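Local structure of (S)-ureidoglycine aminohydrolase (Escherichia coli, 1RC6) at residues A[45-50]-A[62-67]; A[86-91]-A[126-131]. The protein catalyses the manganese-dependent, stereospecific deamination of (S)-ureidoglycine to (S)-ureidoglycolate and ammonia during anaerobic use of allantoin as a nitrogen source. One frame throughout, in Å; residues are numbered along the deposited sequence.

Contact 1. Residues A[45-50]-A[62-67]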
loop_
_atom_site.group_PDB
_atom_site.type_symbol
_atom_site.label_atom_id
_atom_site.label_comp_id
_atom_site.label_asym_id
_atom_site.label_seq_id
_atom_site.Cartn_x
_atom_site.Cartn_y
_atom_site.Cartn_z
ATOM N N CYS A 45 -4.986 -1.947 -18.270
ATOM C CA CYS A 45 -4.745 -2.465 -16.926
ATOM C C CYS A 45 -6.028 -2.369 -16.116
ATOM O O CYS A 45 -6.870 -1.517 -16.391
ATOM C CB CYS A 45 -3.685 -1.623 -16.220
ATOM S SG CYS A 45 -4.288 0.057 -15.872
ATOM N N ASP A 46 -6.160 -3.230 -15.112
ATOM C CA ASP A 46 -7.334 -3.219 -14.250
ATOM C C ASP A 46 -6.999 -2.455 -12.974
ATOM O O ASP A 46 -6.135 -2.872 -12.205
ATOM C CB ASP A 46 -7.756 -4.643 -13.884
ATOM C CG ASP A 46 -8.094 -5.480 -15.096
ATOM O OD1 ASP A 46 -8.718 -4.920 -16.019
ATOM O OD2 ASP A 46 -7.744 -6.687 -15.115
ATOM N N ALA A 47 -7.665 -1.328 -12.756
ATOM C CA ALA A 47 -7.404 -0.554 -11.547
ATOM C C ALA A 47 -8.553 -0.703 -10.574
ATOM O O ALA A 47 -9.726 -0.615 -10.937
ATOM C CB ALA A 47 -7.191 0.920 -11.873
ATOM N N THR A 48 -8.214 -0.948 -9.324
ATOM C CA THR A 48 -9.233 -1.086 -8.322
ATOM C C THR A 48 -8.901 -0.231 -7.110
ATOM O O THR A 48 -7.943 -0.481 -6.387
ATOM C CB THR A 48 -9.415 -2.574 -7.954
ATOM O OG1 THR A 48 -9.942 -2.676 -6.630
ATOM C CG2 THR A 48 -8.103 -3.322 -8.060
ATOM N N ILE A 49 -9.689 0.818 -6.934
ATOM C CA ILE A 49 -9.541 1.745 -5.818
ATOM C C ILE A 49 -9.858 1.045 -4.486
ATOM O O ILE A 49 -10.814 0.269 -4.401
ATOM C CB ILE A 49 -10.487 2.928 -6.002
ATOM C CG1 ILE A 49 -10.119 3.677 -7.275
ATOM C CG2 ILE A 49 -10.435 3.830 -4.807
ATOM C CD1 ILE A 49 -11.184 4.647 -7.730
ATOM N N LEU A 50 -9.056 1.322 -3.457
ATOM C CA LEU A 50 -9.235 0.716 -2.140
ATOM C C LEU A 50 -9.696 1.742 -1.114
ATOM O O LEU A 50 -10.855 2.110 -1.093
ATOM C CB LEU A 50 -7.931 0.054 -1.703
ATOM C CG LEU A 50 -7.464 -0.966 -2.756
ATOM C CD1 LEU A 50 -6.145 -1.587 -2.345
ATOM C CD2 LEU A 50 -8.512 -2.039 -2.929
ATOM N N TYR A 62 -4.465 2.262 -4.250
ATOM C CA TYR A 62 -4.962 1.397 -5.309
ATOM C C TYR A 62 -4.191 0.112 -5.480
ATOM O O TYR A 62 -3.066 -0.046 -5.006
ATOM C CB TYR A 62 -4.883 2.088 -6.677
ATOM C CG TYR A 62 -5.188 3.563 -6.738
ATOM C CD1 TYR A 62 -4.456 4.487 -5.990
ATOM C CD2 TYR A 62 -6.200 4.039 -7.568
ATOM C CE1 TYR A 62 -4.732 5.861 -6.065
ATOM C CE2 TYR A 62 -6.482 5.407 -7.653
ATOM C CZ TYR A 62 -5.747 6.306 -6.903
ATOM O OH TYR A 62 -6.040 7.642 -7.009
ATOM N N LEU A 63 -4.819 -0.799 -6.203
ATOM C CA LEU A 63 -4.217 -2.065 -6.552
ATOM C C LEU A 63 -4.408 -2.054 -8.064
ATOM O O LEU A 63 -5.521 -1.882 -8.551
ATOM C CB LEU A 63 -4.972 -3.218 -5.914
ATOM C CG LEU A 63 -4.339 -4.603 -6.061
ATOM C CD1 LEU A 63 -5.083 -5.566 -5.143
ATOM C CD2 LEU A 63 -4.408 -5.086 -7.513
ATOM N N VAL A 64 -3.326 -2.201 -8.814
ATOM C CA VAL A 64 -3.444 -2.158 -10.257
ATOM C C VAL A 64 -2.650 -3.251 -10.941
ATOM O O VAL A 64 -1.430 -3.353 -10.763
ATOM C CB VAL A 64 -2.959 -0.793 -10.810
ATOM C CG1 VAL A 64 -3.289 -0.683 -12.289
ATOM C CG2 VAL A 64 -3.594 0.349 -10.028
ATOM N N THR A 65 -3.331 -4.088 -11.714
ATOM C CA THR A 65 -2.605 -5.117 -12.439
ATOM C C THR A 65 -2.418 -4.573 -13.862
ATOM O O THR A 65 -3.384 -4.221 -14.563
ATOM C CB THR A 65 -3.356 -6.470 -12.475
ATOM O OG1 THR A 65 -4.356 -6.428 -13.492
ATOM C CG2 THR A 65 -4.007 -6.757 -11.128
ATOM N N LEU A 66 -1.156 -4.490 -14.266
ATOM C CA LEU A 66 -0.796 -3.978 -15.575
ATOM C C LEU A 66 -0.714 -5.058 -16.624
ATOM O O LEU A 66 0.001 -6.044 -16.462
ATOM C CB LEU A 66 0.547 -3.271 -15.485
ATOM C CG LEU A 66 0.601 -2.268 -14.329
ATOM C CD1 LEU A 66 2.049 -1.928 -14.032
ATOM C CD2 LEU A 66 -0.231 -1.018 -14.672
ATOM N N HIS A 67 -1.461 -4.877 -17.699
ATOM C CA HIS A 67 -1.404 -5.823 -18.799
ATOM C C HIS A 67 -0.306 -5.309 -19.737
ATOM O O HIS A 67 0.449 -4.399 -19.366
ATOM C CB HIS A 67 -2.768 -5.893 -19.483
ATOM C CG HIS A 67 -3.826 -6.496 -18.614
ATOM N ND1 HIS A 67 -4.978 -5.825 -18.258
ATOM C CD2 HIS A 67 -3.864 -7.679 -17.954
ATOM C CE1 HIS A 67 -5.673 -6.564 -17.411
ATOM N NE2 HIS A 67 -5.017 -7.693 -17.210
#

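Contact 2. Residues A[86-91]-A[126-131]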
loop_
_atom_site.group_PDB
_atom_site.type_symbol
_atom_site.label_atom_id
_atom_site.label_comp_id
_atom_site.label_asym_id
_atom_site.label_seq_id
_atom_site.Cartn_x
_atom_site.Cartn_y
_atom_site.Cartn_z
ATOM N N TYR A 86 4.522 0.586 -5.390
ATOM C CA TYR A 86 5.227 -0.613 -4.973
ATOM C C TYR A 86 4.926 -1.761 -5.931
ATOM O O TYR A 86 3.772 -2.108 -6.161
ATOM C CB TYR A 86 4.815 -1.014 -3.561
ATOM C CG TYR A 86 5.429 -2.312 -3.115
ATOM C CD1 TYR A 86 6.657 -2.336 -2.473
ATOM C CD2 TYR A 86 4.807 -3.528 -3.393
ATOM C CE1 TYR A 86 7.265 -3.536 -2.117
ATOM C CE2 TYR A 86 5.404 -4.736 -3.047
ATOM C CZ TYR A 86 6.638 -4.733 -2.413
ATOM O OH TYR A 86 7.267 -5.926 -2.124
ATOM N N VAL A 87 5.976 -2.344 -6.494
ATOM C CA VAL A 87 5.807 -3.446 -7.415
ATOM C C VAL A 87 5.569 -4.727 -6.644
ATOM O O VAL A 87 6.482 -5.285 -6.044
ATOM C CB VAL A 87 7.038 -3.646 -8.311
ATOM C CG1 VAL A 87 6.809 -4.853 -9.221
ATOM C CG2 VAL A 87 7.302 -2.379 -9.131
ATOM N N ILE A 88 4.326 -5.182 -6.663
ATOM C CA ILE A 88 3.959 -6.403 -5.981
ATOM C C ILE A 88 4.599 -7.589 -6.706
ATOM O O ILE A 88 5.045 -8.547 -6.076
ATOM C CB ILE A 88 2.421 -6.545 -5.948
ATOM C CG1 ILE A 88 1.825 -5.414 -5.101
ATOM C CG2 ILE A 88 2.026 -7.897 -5.391
ATOM C CD1 ILE A 88 0.331 -5.261 -5.244
ATOM N N SER A 89 4.662 -7.509 -8.029
ATOM C CA SER A 89 5.250 -8.576 -8.823
ATOM C C SER A 89 5.407 -8.137 -10.280
ATOM O O SER A 89 4.666 -7.275 -10.763
ATOM C CB SER A 89 4.356 -9.797 -8.786
ATOM O OG SER A 89 3.200 -9.547 -9.562
ATOM N N GLY A 90 6.377 -8.730 -10.973
ATOM C CA GLY A 90 6.595 -8.389 -12.362
ATOM C C GLY A 90 7.678 -7.357 -12.522
ATOM O O GLY A 90 8.552 -7.234 -11.673
ATOM N N ASN A 91 7.610 -6.607 -13.615
ATOM C CA ASN A 91 8.603 -5.582 -13.896
ATOM C C ASN A 91 7.970 -4.438 -14.614
ATOM O O ASN A 91 7.279 -4.638 -15.614
ATOM C CB ASN A 91 9.729 -6.134 -14.770
ATOM C CG ASN A 91 10.710 -6.952 -13.987
ATOM O OD1 ASN A 91 10.421 -8.090 -13.629
ATOM N ND2 ASN A 91 11.877 -6.371 -13.693
ATOM N N ASP A 126 1.538 -9.928 -17.139
ATOM C CA ASP A 126 1.010 -8.881 -16.285
ATOM C C ASP A 126 1.923 -8.546 -15.116
ATOM O O ASP A 126 2.505 -9.426 -14.487
ATOM C CB ASP A 126 -0.376 -9.269 -15.749
ATOM C CG ASP A 126 -1.455 -9.216 -16.817
ATOM O OD1 ASP A 126 -1.273 -8.490 -17.818
ATOM O OD2 ASP A 126 -2.496 -9.885 -16.653
ATOM N N SER A 127 2.049 -7.256 -14.840
ATOM C CA SER A 127 2.847 -6.788 -13.728
ATOM C C SER A 127 1.846 -6.154 -12.776
ATOM O O SER A 127 0.999 -5.367 -13.192
ATOM C CB SER A 127 3.872 -5.760 -14.198
ATOM O OG SER A 127 4.893 -6.383 -14.960
ATOM N N GLN A 128 1.927 -6.506 -11.499
ATOM C CA GLN A 128 0.988 -5.972 -10.524
ATOM C C GLN A 128 1.589 -4.891 -9.638
ATOM O O GLN A 128 2.675 -5.047 -9.092
ATOM C CB GLN A 128 0.433 -7.114 -9.681
ATOM C CG GLN A 128 -0.478 -6.674 -8.569
ATOM C CD GLN A 128 -1.309 -7.815 -8.040
ATOM O OE1 GLN A 128 -2.321 -8.169 -8.641
ATOM N NE2 GLN A 128 -0.884 -8.410 -6.920
ATOM N N ILE A 129 0.844 -3.803 -9.477
ATOM C CA ILE A 129 1.300 -2.664 -8.696
ATOM C C ILE A 129 0.372 -2.212 -7.551
ATOM O O ILE A 129 -0.840 -2.444 -7.577
ATOM C CB ILE A 129 1.578 -1.493 -9.686
ATOM C CG1 ILE A 129 3.020 -1.057 -9.524
ATOM C CG2 ILE A 129 0.588 -0.373 -9.542
ATOM C CD1 ILE A 129 3.998 -2.142 -9.963
ATOM N N PHE A 130 0.963 -1.593 -6.531
ATOM C CA PHE A 130 0.210 -1.056 -5.396
ATOM C C PHE A 130 0.453 0.446 -5.419
ATOM O O PHE A 130 1.596 0.880 -5.370
ATOM C CB PHE A 130 0.717 -1.606 -4.070
ATOM C CG PHE A 130 0.096 -0.940 -2.872
ATOM C CD1 PHE A 130 -1.250 -1.115 -2.584
ATOM C CD2 PHE A 130 0.841 -0.094 -2.067
ATOM C CE1 PHE A 130 -1.843 -0.457 -1.519
ATOM C CE2 PHE A 130 0.263 0.574 -0.998
ATOM C CZ PHE A 130 -1.083 0.394 -0.722
ATOM N N LEU A 131 -0.613 1.236 -5.491
ATOM C CA LEU A 131 -0.494 2.689 -5.550
ATOM C C LEU A 131 -1.067 3.382 -4.348
ATOM O O LEU A 131 -2.019 2.893 -3.743
ATOM C CB LEU A 131 -1.186 3.235 -6.791
ATOM C CG LEU A 131 -0.317 3.334 -8.039
ATOM C CD1 LEU A 131 -1.166 3.885 -9.158
ATOM C CD2 LEU A 131 0.908 4.226 -7.775
#

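Contact 1. Residues A[45-50]-A[62-67]
Strand 46-49 and segment 62-67 of strand 60-67 form an antiparallel beta hairpin at the margin of a cupin sheet, the short segments' axes 4.9 Å apart and their directions 173° apart. Backbone bonding follows the strict alternation of this motif. D46 pairs with T65 and T48 with L63, each through two reciprocal N-H to O=C bonds. The one from T48 N to L63 O, at 3.0 Å, runs nearly along the C=O axis, whereas L63 N approaches T48 O from above the carbonyl plane. A47 faces V64 as a non-hydrogen-bonded pair, and V64 uses its backbone to bond I129 instead, so strand 60-67 is an inner strand.

Apolar contacts divide between the two faces. On the side of A47 and V64, C45 SG lies 3.8 Å from V64 CG1, and the I49 and Y62 side chains lie side by side, I49 CG1 3.9 Å from Y62 CD2. On the other side, T48 and L63 point the same way, T48 CG2 lying 3.8 Å from L63 CB. Past the strand end, the L50 side chain crosses that of L63 obliquely.

At the C45-H67 end, the D46 carboxylate, turned 78° to the imidazole plane, sets OD2 at the ring edge, 3.1 Å from H67 CE1.

Contact 2. Residues A[86-91]-A[126-131]
Q128 O is the hub of this contact, since two successive amides converge on it. I88 N reaches it at 2.9 Å in the carbonyl plane, and S89 N adds a weak bond at 3.3 Å. With I88 and S89 both facing Q128, the register slips by one residue: a classic beta bulge in the antiparallel pairing. Ahead of it Y86 and F130 exchange two backbone bonds; beyond it Q128 N returns to S89 O.

Side chains pack around the bulge. Q128, with CG anti to its backbone N (chi1 176°), extends across I88 and places NE2 3.3 Å from I88 CG2, while I88 CD1 lies 3.9 Å from F130 CB. An alanine at I88 would probably loosen this patch, losing the CG2 and CD1 contacts with Q128 and F130. On the other face, I129 CD1 meets V87 CG2 at 3.4 Å.

Further out, N91 N donates to S127 OG at 3.0 Å, and the same hydroxyl is hydrogen-bonded to N121 OD1. At G90 (phi 96°) a CB would collide with that OG. Two amides at the bulge thus share one carbonyl oxygen, the S89 one only weakly, while the I88–Q128 meeting remains a packing contact, touched also by Y205 of strand 202-208.

Contacts 1 and 2 lie in one antiparallel cupin sheet, their centres 9 Å apart. Across it the strands run 46-49, 60-67, 127-135, 81-89, so each contact joins one neighbouring pair and the middle pair, 60-67 with 127-135, connects them. Probable hydrogen bonds from L66 N to S127 O and from Y62 N to L131 O, both 2.6 Å, mark that seam. Along the chain contact 1 closes before contact 2 opens: a local hairpin, then a pairing separated by 34 intervening residues. From strand 46-49, outermost in this sheet within the chain, the sheet continues inward to Y86 and F130, whose side chains lie about 10 Å from those of Y249 and H202 respectively, which probably bind substrate and manganese; both contacts are sheet packing away from that site.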